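JamJ (PDB 5DOZ) probably acts as an NADPH-dependent enoyl reductase of a polyketide synthase and takes part in forming a cyclopropane ring. Local coordinates at residues Val34-Val39 and Phe112-Pro117; Val44-Arg49 and Glu319-Leu324. All coordinates share one frame; numbering follows the deposited sequence.

Interaction 1. Residues Val34-Val39 and Phe112-Pro117; sequences VGEVKV and FIICSP
The ring of Phe112 meets the aliphatic end of Lys38 at a slant, with Lys38 CE 3.6 Å from Phe112 CD2. Val39 O also comes up to this ring obliquely. Lys38 gets there because CG lies anti to its backbone N (chi1 -170°) and the chain then runs straight. Its NZ is 5.1 Å from the centroid of the Phe112 ring, so any cation-pi attraction is weak. The ammonium instead binds Asn29 OD1 and Gln30 O. The second flat group is the carboxylate of Glu36. Ile114 CG2 lies over one of its faces, 3.5 Å from Glu36 CD, and Glu36 OE1 accepts a bond from Gly33 N. The two methyl ends of Ile114 therefore serve different neighbours: CG2 meets Glu36, while CD1 sits 3.8 Å from Lys38 CG. The Pro117 ring touches the backbone, with its CD 3.2 Å from Gly35 O.

Between these ends the antiparallel strands 37-39 and 112-115 are joined by four backbone hydrogen bonds. Val37 pairs with Cys115 and Val39 with Ile113, each through two bonds. Lys38 and Ile114 form the non-hydrogen-bonded pair between them, their side chains on one face. Those of Val37, Val39, Ile113 and Cys115 lie on the opposite face, where Leu120 touches Val37, Val39 and Cys115. This strand pair in the GroES-like domain has two unlike faces. The latter is buried and apolar. On the Lys38 and Ile114 face, the carbon chain of Lys38 lies against Ile114 and Phe112, and Glu36 meets Ile114 beside them. The charged ends of Lys38 and Glu36 are held by polar partners in the preceding loop.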
ATOM      1  N   VAL A  34     -24.856 -13.438   7.534  1.00 30.37           N
ATOM      2  CA  VAL A  34     -24.854 -14.017   6.186  1.00 30.10           C
ATOM      3  C   VAL A  34     -23.821 -13.330   5.290  1.00 29.23           C
ATOM      4  O   VAL A  34     -23.776 -12.108   5.208  1.00 29.02           O
ATOM      5  CB  VAL A  34     -26.261 -13.935   5.544  1.00 30.94           C
ATOM      6  CG1 VAL A  34     -26.235 -14.386   4.092  1.00 31.03           C
ATOM      7  CG2 VAL A  34     -27.261 -14.760   6.346  1.00 31.77           C
ATOM      8  N   GLY A  35     -22.986 -14.128   4.632  1.00 29.37           N
ATOM      9  CA  GLY A  35     -21.947 -13.614   3.746  1.00 28.95           C
ATOM     10  C   GLY A  35     -20.793 -12.935   4.464  1.00 28.47           C
ATOM     11  O   GLY A  35     -20.071 -12.135   3.863  1.00 28.15           O
ATOM     12  N   GLU A  36     -20.615 -13.244   5.747  1.00 28.36           N
ATOM     13  CA  GLU A  36     -19.602 -12.572   6.562  1.00 27.84           C
ATOM     14  C   GLU A  36     -18.658 -13.550   7.230  1.00 27.75           C
ATOM     15  O   GLU A  36     -19.028 -14.690   7.528  1.00 28.34           O
ATOM     16  CB  GLU A  36     -20.251 -11.656   7.607  1.00 28.24           C
ATOM     17  CG  GLU A  36     -20.949 -10.432   7.021  1.00 28.78           C
ATOM     18  CD  GLU A  36     -21.483  -9.478   8.082  1.00 29.37           C
ATOM     19  OE1 GLU A  36     -22.131  -9.937   9.051  1.00 29.91           O
ATOM     20  OE2 GLU A  36     -21.257  -8.255   7.947  1.00 29.74           O
ATOM     21  N   VAL A  37     -17.428 -13.094   7.453  1.00 26.74           N
ATOM     22  CA  VAL A  37     -16.400 -13.893   8.101  1.00 26.11           C
ATOM     23  C   VAL A  37     -15.852 -13.118   9.298  1.00 25.45           C
ATOM     24  O   VAL A  37     -15.638 -11.901   9.219  1.00 24.70           O
ATOM     25  CB  VAL A  37     -15.252 -14.235   7.126  1.00 26.44           C
ATOM     26  CG1 VAL A  37     -14.231 -15.156   7.783  1.00 26.38           C
ATOM     27  CG2 VAL A  37     -15.797 -14.888   5.862  1.00 26.90           C
ATOM     28  N   LYS A  38     -15.655 -13.826  10.408  1.00 25.24           N
ATOM     29  CA  LYS A  38     -15.003 -13.264  11.585  1.00 24.76           C
ATOM     30  C   LYS A  38     -13.541 -13.719  11.608  1.00 24.34           C
ATOM     31  O   LYS A  38     -13.254 -14.917  11.559  1.00 24.68           O
ATOM     32  CB  LYS A  38     -15.724 -13.703  12.862  1.00 25.45           C
ATOM     33  CG  LYS A  38     -15.263 -12.984  14.121  1.00 25.79           C
ATOM     34  CD  LYS A  38     -16.146 -13.322  15.312  1.00 26.94           C
ATOM     35  CE  LYS A  38     -15.633 -12.667  16.590  1.00 27.88           C
ATOM     36  NZ  LYS A  38     -16.592 -12.838  17.724  1.00 28.96           N
ATOM     37  N   VAL A  39     -12.627 -12.756  11.679  1.00 23.44           N
ATOM     38  CA  VAL A  39     -11.194 -13.053  11.665  1.00 23.17           C
ATOM     39  C   VAL A  39     -10.511 -12.554  12.929  1.00 22.77           C
ATOM     40  O   VAL A  39     -10.682 -11.400  13.313  1.00 22.25           O
ATOM     41  CB  VAL A  39     -10.493 -12.431  10.428  1.00 22.72           C
ATOM     42  CG1 VAL A  39      -9.008 -12.768  10.427  1.00 22.81           C
ATOM     43  CG2 VAL A  39     -11.158 -12.895   9.139  1.00 22.60           C
ATOM     44  N   PHE A 112     -10.722  -8.410  16.598  1.00 24.68           N
ATOM     45  CA  PHE A 112     -11.487  -9.208  15.654  1.00 25.00           C
ATOM     46  C   PHE A 112     -12.150  -8.275  14.656  1.00 24.74           C
ATOM     47  O   PHE A 112     -12.585  -7.179  15.011  1.00 24.62           O
ATOM     48  CB  PHE A 112     -12.568 -10.029  16.379  1.00 25.54           C
ATOM     49  CG  PHE A 112     -12.027 -11.151  17.230  1.00 26.32           C
ATOM     50  CD1 PHE A 112     -11.506 -10.903  18.501  1.00 26.86           C
ATOM     51  CD2 PHE A 112     -12.069 -12.466  16.779  1.00 26.54           C
ATOM     52  CE1 PHE A 112     -11.009 -11.936  19.285  1.00 27.34           C
ATOM     53  CE2 PHE A 112     -11.585 -13.506  17.565  1.00 26.88           C
ATOM     54  CZ  PHE A 112     -11.052 -13.243  18.816  1.00 27.13           C
ATOM     55  N   ILE A 113     -12.219  -8.703  13.402  1.00 24.62           N
ATOM     56  CA  ILE A 113     -12.980  -7.957  12.405  1.00 24.80           C
ATOM     57  C   ILE A 113     -14.043  -8.829  11.762  1.00 24.80           C
ATOM     58  O   ILE A 113     -13.885 -10.045  11.660  1.00 24.64           O
ATOM     59  CB  ILE A 113     -12.094  -7.312  11.307  1.00 24.44           C
ATOM     60  CG1 ILE A 113     -11.475  -8.379  10.395  1.00 24.32           C
ATOM     61  CG2 ILE A 113     -11.043  -6.401  11.934  1.00 24.67           C
ATOM     62  CD1 ILE A 113     -11.002  -7.843   9.060  1.00 24.18           C
ATOM     63  N   ILE A 114     -15.135  -8.193  11.354  1.00 25.21           N
ATOM     64  CA  ILE A 114     -16.128  -8.830  10.505  1.00 25.50           C
ATOM     65  C   ILE A 114     -15.933  -8.236   9.119  1.00 25.70           C
ATOM     66  O   ILE A 114     -15.920  -7.016   8.953  1.00 25.91           O
ATOM     67  CB  ILE A 114     -17.576  -8.548  10.973  1.00 25.71           C
ATOM     68  CG1 ILE A 114     -17.770  -8.900  12.460  1.00 25.82           C
ATOM     69  CG2 ILE A 114     -18.580  -9.271  10.072  1.00 25.59           C
ATOM     70  CD1 ILE A 114     -17.667 -10.374  12.804  1.00 25.71           C
ATOM     71  N   CYS A 115     -15.751  -9.098   8.128  1.00 25.91           N
ATOM     72  CA  CYS A 115     -15.575  -8.632   6.765  1.00 26.05           C
ATOM     73  C   CYS A 115     -16.087  -9.653   5.764  1.00 25.96           C
ATOM     74  O   CYS A 115     -16.423 -10.780   6.126  1.00 25.83           O
ATOM     75  CB  CYS A 115     -14.106  -8.289   6.484  1.00 26.12           C
ATOM     76  SG  CYS A 115     -13.049  -9.717   6.151  1.00 26.85           S
ATOM     77  N   SER A 116     -16.143  -9.223   4.509  1.00 26.00           N
ATOM     78  CA  SER A 116     -16.518 -10.059   3.383  1.00 25.98           C
ATOM     79  C   SER A 116     -15.443 -11.106   3.098  1.00 25.67           C
ATOM     80  O   SER A 116     -14.254 -10.855   3.327  1.00 25.17           O
ATOM     81  CB  SER A 116     -16.715  -9.170   2.150  1.00 26.19           C
ATOM     82  OG  SER A 116     -16.857  -9.935   0.966  1.00 26.59           O
ATOM     83  N   PRO A 117     -15.858 -12.287   2.602  1.00 25.51           N
ATOM     84  CA  PRO A 117     -14.893 -13.277   2.121  1.00 25.28           C
ATOM     85  C   PRO A 117     -14.145 -12.820   0.866  1.00 25.20           C
ATOM     86  O   PRO A 117     -13.175 -13.461   0.467  1.00 25.33           O
ATOM     87  CB  PRO A 117     -15.765 -14.495   1.797  1.00 25.24           C
ATOM     88  CG  PRO A 117     -17.127 -13.944   1.574  1.00 25.68           C
ATOM     89  CD  PRO A 117     -17.240 -12.793   2.534  1.00 25.45           C
TER

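Interaction 2. Residues Val44-Arg49 and Glu319-Leu324; sequences VPVNFR and EAFRYL. With NDP (NADPH dihydro-nicotinamide-adenine-dinucleotide phosphate), chain E.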
ATOM      1  N   VAL A  44      -0.805  -6.232  12.201  1.00 19.97           N
ATOM      2  CA  VAL A  44      -1.356  -5.154  11.379  1.00 19.26           C
ATOM      3  C   VAL A  44      -0.282  -4.130  11.033  1.00 19.48           C
ATOM      4  O   VAL A  44       0.341  -3.548  11.922  1.00 19.65           O
ATOM      5  CB  VAL A  44      -2.513  -4.409  12.089  1.00 18.87           C
ATOM      6  CG1 VAL A  44      -3.247  -3.498  11.111  1.00 18.30           C
ATOM      7  CG2 VAL A  44      -3.487  -5.377  12.742  1.00 18.63           C
ATOM      8  N   PRO A  45      -0.050  -3.911   9.731  1.00 19.50           N
ATOM      9  CA  PRO A  45       0.874  -2.844   9.370  1.00 19.60           C
ATOM     10  C   PRO A  45       0.234  -1.462   9.502  1.00 19.34           C
ATOM     11  O   PRO A  45      -0.977  -1.308   9.299  1.00 18.97           O
ATOM     12  CB  PRO A  45       1.257  -3.160   7.919  1.00 20.05           C
ATOM     13  CG  PRO A  45       0.217  -4.098   7.417  1.00 20.04           C
ATOM     14  CD  PRO A  45      -0.380  -4.801   8.602  1.00 19.67           C
ATOM     15  N   VAL A  46       1.039  -0.477   9.890  1.00 19.41           N
ATOM     16  CA  VAL A  46       0.601   0.911   9.901  1.00 19.35           C
ATOM     17  C   VAL A  46       0.721   1.421   8.472  1.00 19.80           C
ATOM     18  O   VAL A  46       1.774   1.290   7.842  1.00 19.87           O
ATOM     19  CB  VAL A  46       1.476   1.804  10.809  1.00 19.64           C
ATOM     20  CG1 VAL A  46       0.780   3.138  11.064  1.00 19.55           C
ATOM     21  CG2 VAL A  46       1.785   1.109  12.126  1.00 19.89           C
ATOM     22  N   ASN A  47      -0.365   1.985   7.958  1.00 19.97           N
ATOM     23  CA  ASN A  47      -0.354   2.545   6.618  1.00 20.68           C
ATOM     24  C   ASN A  47      -0.232   4.061   6.669  1.00 21.26           C
ATOM     25  O   ASN A  47      -0.541   4.686   7.683  1.00 21.07           O
ATOM     26  CB  ASN A  47      -1.591   2.100   5.831  1.00 20.56           C
ATOM     27  CG  ASN A  47      -1.383   0.763   5.128  1.00 20.68           C
ATOM     28  OD1 ASN A  47      -0.821   0.704   4.036  1.00 21.34           O
ATOM     29  ND2 ASN A  47      -1.839  -0.313   5.749  1.00 20.15           N
ATOM     30  N   PHE A  48       0.240   4.641   5.572  1.00 22.18           N
ATOM     31  CA  PHE A  48       0.380   6.086   5.445  1.00 23.07           C
ATOM     32  C   PHE A  48      -0.941   6.798   5.709  1.00 23.35           C
ATOM     33  O   PHE A  48      -0.973   7.832   6.378  1.00 23.88           O
ATOM     34  CB  PHE A  48       0.890   6.417   4.046  1.00 23.64           C
ATOM     35  CG  PHE A  48       1.368   7.823   3.886  1.00 23.96           C
ATOM     36  CD1 PHE A  48       2.702   8.140   4.098  1.00 24.27           C
ATOM     37  CD2 PHE A  48       0.496   8.828   3.489  1.00 24.36           C
ATOM     38  CE1 PHE A  48       3.153   9.436   3.937  1.00 24.77           C
ATOM     39  CE2 PHE A  48       0.943  10.131   3.322  1.00 24.87           C
ATOM     40  CZ  PHE A  48       2.273  10.436   3.548  1.00 25.05           C
ATOM     41  N   ARG A  49      -2.030   6.240   5.191  1.00 23.97           N
ATOM     42  CA  ARG A  49      -3.362   6.812   5.403  1.00 24.72           C
ATOM     43  C   ARG A  49      -3.842   6.741   6.859  1.00 24.41           C
ATOM     44  O   ARG A  49      -4.676   7.552   7.268  1.00 24.58           O
ATOM     45  CB  ARG A  49      -4.391   6.161   4.468  1.00 25.37           C
ATOM     46  CG  ARG A  49      -4.651   6.934   3.185  1.00 26.61           C
ATOM     47  CD  ARG A  49      -5.625   6.194   2.274  1.00 27.85           C
ATOM     48  NE  ARG A  49      -6.998   6.144   2.787  1.00 28.22           N
ATOM     49  CZ  ARG A  49      -8.029   5.585   2.150  1.00 28.65           C
ATOM     50  NH1 ARG A  49      -7.864   5.008   0.958  1.00 28.81           N
ATOM     51  NH2 ARG A  49      -9.234   5.603   2.708  1.00 28.36           N
ATOM     52  N   GLU A 319       4.196   4.912  19.307  1.00 32.26           N
ATOM     53  CA  GLU A 319       5.567   4.939  18.799  1.00 32.30           C
ATOM     54  C   GLU A 319       5.724   4.146  17.484  1.00 31.00           C
ATOM     55  O   GLU A 319       6.641   4.410  16.704  1.00 30.95           O
ATOM     56  CB  GLU A 319       6.552   4.482  19.888  1.00 34.00           C
ATOM     57  CG  GLU A 319       8.040   4.687  19.597  1.00 35.77           C
ATOM     58  CD  GLU A 319       8.381   5.999  18.885  1.00 36.01           C
ATOM     59  OE1 GLU A 319       8.439   7.061  19.546  1.00 36.32           O
ATOM     60  OE2 GLU A 319       8.623   5.957  17.655  1.00 35.65           O
ATOM     61  N   ALA A 320       4.822   3.199  17.230  1.00 29.20           N
ATOM     62  CA  ALA A 320       4.769   2.541  15.929  1.00 27.83           C
ATOM     63  C   ALA A 320       4.313   3.536  14.861  1.00 26.77           C
ATOM     64  O   ALA A 320       4.923   3.615  13.798  1.00 26.22           O
ATOM     65  CB  ALA A 320       3.857   1.318  15.963  1.00 27.56           C
ATOM     66  N   PHE A 321       3.247   4.285  15.159  1.00 26.24           N
ATOM     67  CA  PHE A 321       2.757   5.371  14.293  1.00 25.82           C
ATOM     68  C   PHE A 321       3.813   6.455  14.085  1.00 26.13           C
ATOM     69  O   PHE A 321       4.085   6.844  12.958  1.00 25.85           O
ATOM     70  CB  PHE A 321       1.488   6.008  14.874  1.00 25.71           C
ATOM     71  CG  PHE A 321       0.196   5.407  14.372  1.00 25.34           C
ATOM     72  CD1 PHE A 321      -0.176   4.107  14.720  1.00 25.06           C
ATOM     73  CD2 PHE A 321      -0.679   6.169  13.592  1.00 25.02           C
ATOM     74  CE1 PHE A 321      -1.375   3.565  14.268  1.00 24.97           C
ATOM     75  CE2 PHE A 321      -1.882   5.633  13.141  1.00 24.94           C
ATOM     76  CZ  PHE A 321      -2.233   4.332  13.486  1.00 24.89           C
ATOM     77  N   ARG A 322       4.401   6.941  15.178  1.00 27.49           N
ATOM     78  CA  ARG A 322       5.436   7.986  15.117  1.00 28.20           C
ATOM     79  C   ARG A 322       6.626   7.577  14.247  1.00 28.05           C
ATOM     80  O   ARG A 322       7.165   8.391  13.496  1.00 28.30           O
ATOM     81  CB  ARG A 322       5.891   8.375  16.527  1.00 29.46           C
ATOM     82  CG  ARG A 322       4.873   9.240  17.252  1.00 30.65           C
ATOM     83  CD  ARG A 322       5.247   9.575  18.685  1.00 32.33           C
ATOM     84  NE  ARG A 322       4.372  10.633  19.200  1.00 33.42           N
ATOM     85  CZ  ARG A 322       4.127  10.863  20.486  1.00 34.43           C
ATOM     86  NH1 ARG A 322       4.686  10.113  21.427  1.00 35.35           N
ATOM     87  NH2 ARG A 322       3.311  11.849  20.833  1.00 35.15           N
ATOM     88  N   TYR A 323       7.009   6.308  14.336  1.00 27.82           N
ATOM     89  CA  TYR A 323       8.098   5.757  13.535  1.00 27.57           C
ATOM     90  C   TYR A 323       7.820   5.824  12.025  1.00 27.13           C
ATOM     91  O   TYR A 323       8.732   6.104  11.235  1.00 26.91           O
ATOM     92  CB  TYR A 323       8.381   4.313  13.962  1.00 27.59           C
ATOM     93  CG  TYR A 323       9.612   3.714  13.327  1.00 27.77           C
ATOM     94  CD1 TYR A 323      10.872   3.881  13.899  1.00 28.30           C
ATOM     95  CD2 TYR A 323       9.515   2.976  12.155  1.00 27.28           C
ATOM     96  CE1 TYR A 323      12.001   3.324  13.312  1.00 28.82           C
ATOM     97  CE2 TYR A 323      10.635   2.426  11.560  1.00 27.60           C
ATOM     98  CZ  TYR A 323      11.873   2.600  12.139  1.00 28.13           C
ATOM     99  OH  TYR A 323      12.971   2.040  11.531  1.00 28.79           O
ATOM    100  N   LEU A 324       6.576   5.561  11.626  1.00 26.50           N
ATOM    101  CA  LEU A 324       6.191   5.686  10.219  1.00 26.25           C
ATOM    102  C   LEU A 324       6.074   7.160   9.820  1.00 26.27           C
ATOM    103  O   LEU A 324       6.411   7.532   8.695  1.00 25.77           O
ATOM    104  CB  LEU A 324       4.891   4.915   9.915  1.00 26.19           C
ATOM    105  CG  LEU A 324       4.523   4.722   8.435  1.00 26.35           C
ATOM    106  CD1 LEU A 324       5.385   3.656   7.772  1.00 26.11           C
ATOM    107  CD2 LEU A 324       3.052   4.369   8.258  1.00 26.53           C
TER
HETATM  108  PA  NDP E 502       5.237   4.901   3.278  1.00 24.24           P
HETATM  109  O1A NDP E 502       5.016   5.814   4.468  1.00 23.59           O
HETATM  110  O2A NDP E 502       5.848   3.539   3.472  1.00 24.99           O
HETATM  111  O5B NDP E 502       6.170   5.667   2.215  1.00 26.03           O
HETATM  112  C5B NDP E 502       6.377   7.074   2.261  1.00 25.46           C
HETATM  113  C4B NDP E 502       7.748   7.334   1.660  1.00 26.06           C
HETATM  114  O4B NDP E 502       7.765   8.646   1.086  1.00 25.21           O
HETATM  115  C3B NDP E 502       8.871   7.302   2.691  1.00 25.58           C
HETATM  116  O3B NDP E 502       9.512   6.024   2.758  1.00 27.22           O
HETATM  117  C2B NDP E 502       9.854   8.312   2.161  1.00 25.58           C
HETATM  118  O2B NDP E 502      10.839   7.618   1.411  1.00 25.97           O
HETATM  119  C1B NDP E 502       9.078   9.185   1.192  1.00 24.93           C
HETATM  120  N9A NDP E 502       8.990  10.577   1.670  1.00 24.65           N
HETATM  121  C8A NDP E 502       8.718  10.977   2.923  1.00 24.49           C
HETATM  122  N7A NDP E 502       8.714  12.327   2.999  1.00 25.40           N
HETATM  123  C5A NDP E 502       8.986  12.803   1.768  1.00 24.86           C
HETATM  124  C6A NDP E 502       9.131  14.134   1.137  1.00 25.33           C
HETATM  125  N6A NDP E 502       8.977  15.264   1.861  1.00 25.41           N
HETATM  126  N1A NDP E 502       9.423  14.184  -0.188  1.00 25.37           N
HETATM  127  C2A NDP E 502       9.580  13.072  -0.930  1.00 24.59           C
HETATM  128  N3A NDP E 502       9.459  11.835  -0.416  1.00 24.74           N
HETATM  129  C4A NDP E 502       9.167  11.643   0.897  1.00 24.60           C
HETATM  130  O3  NDP E 502       3.855   4.787   2.458  1.00 24.98           O
HETATM  131  PN  NDP E 502       3.469   3.666   1.369  1.00 25.42           P
HETATM  132  O1N NDP E 502       4.692   3.218   0.626  1.00 26.37           O
HETATM  133  O2N NDP E 502       2.588   2.643   2.029  1.00 26.70           O
HETATM  134  O5D NDP E 502       2.551   4.492   0.332  1.00 27.04           O
HETATM  135  C5D NDP E 502       3.040   5.652  -0.353  1.00 26.32           C
HETATM  136  C4D NDP E 502       1.879   6.548  -0.785  1.00 26.97           C
HETATM  137  O4D NDP E 502       0.923   5.814  -1.556  1.00 27.33           O
HETATM  138  C3D NDP E 502       1.106   7.110   0.391  1.00 27.35           C
HETATM  139  O3D NDP E 502       0.751   8.451   0.062  1.00 28.29           O
HETATM  140  C2D NDP E 502      -0.132   6.237   0.486  1.00 27.37           C
HETATM  141  O2D NDP E 502      -1.253   6.879   1.113  1.00 27.80           O
HETATM  142  C1D NDP E 502      -0.379   5.887  -0.970  1.00 27.08           C
HETATM  143  N1N NDP E 502      -1.073   4.609  -1.134  1.00 27.17           N
HETATM  144  C2N NDP E 502      -2.102   4.561  -1.991  1.00 25.96           C
HETATM  145  C3N NDP E 502      -2.639   3.352  -2.419  1.00 26.16           C
HETATM  146  C7N NDP E 502      -3.617   3.337  -3.560  1.00 25.53           C
HETATM  147  O7N NDP E 502      -4.448   2.449  -3.655  1.00 25.02           O
HETATM  148  N7N NDP E 502      -3.553   4.308  -4.466  1.00 25.44           N
HETATM  149  C4N NDP E 502      -2.347   2.086  -1.640  1.00 26.16           C
HETATM  150  C5N NDP E 502      -1.143   2.243  -0.828  1.00 26.07           C
HETATM  151  C6N NDP E 502      -0.608   3.497  -0.535  1.00 26.81           C
HETATM  152  P2B NDP E 502      12.280   8.257   1.149  1.00 26.60           P
HETATM  153  O1X NDP E 502      12.844   8.518   2.527  1.00 27.28           O
HETATM  154  O2X NDP E 502      12.963   7.166   0.384  1.00 27.35           O
HETATM  155  O3X NDP E 502      12.009   9.500   0.339  1.00 28.56           O
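Val46 points at helix 319-324, and each of its side-chain carbons finds a neighbour there. CB lies 3.9 Å from Leu324 CD2. CG1, anti to the backbone N (chi1 -166°), sits over the centre of the Phe321 ring, 3.8 Å from the centroid and 8° off the normal. This is a CH-pi contact. CG2 reaches Ala320 CB at 4.4 Å.

Leu324 lies alongside Val46, with its side chain running the opposite way. Its CD2 comes to 3.4 Å from Val46 O and also lies near Asn47 O. Its other methyl, CD1, is 4.0 Å from the NADPH phosphate oxygen O1A. Phe48 meets the same oxygen with its ring edge: CD1 lies 3.3 Å from NADPH O1A, in the ring plane. NADPH O3D, a hydroxyl of the ribose next to the nicotinamide, lies over one ring face, 3.5 Å from Phe48 CD2. Phe48 and Leu324 thus form part of the NADPH pocket wall beside phosphate and ribose. An alanine at Phe48 would probably open a gap beside this ribose and leave it freer to shift.

Asn47 turns away from helix 319-324, and its ND2 binds Glu79 OE2. The contact lies where strand 37-45 gives way to helix 48-54. Helix 317-326 packs on this junction, with Phe321 and Leu324 both touching Ile51, while Leu324 also rests on Val333 of strand 332-336.

Strand 37-45 carries both contacts: interaction 1 uses its start and interaction 2 its end. From the N terminus the chain passes 34-39 and then 44-49. It returns at 112-117, closing the loop of interaction 1 across 72 residues within the GroES-like range. It then builds the six-stranded parallel sheet of the cofactor-binding region before 319-324 closes interaction 2 across 269 residues. The segments alternate, so the two loops cross rather than nest. The centres of interactions 1 and 2 are about 24 Å apart, and the two do not touch. Interaction 1 joins two neighbouring strands of the mixed sheet. Interaction 2 ties a helix near the C terminus back to that sheet, beside bound NADPH.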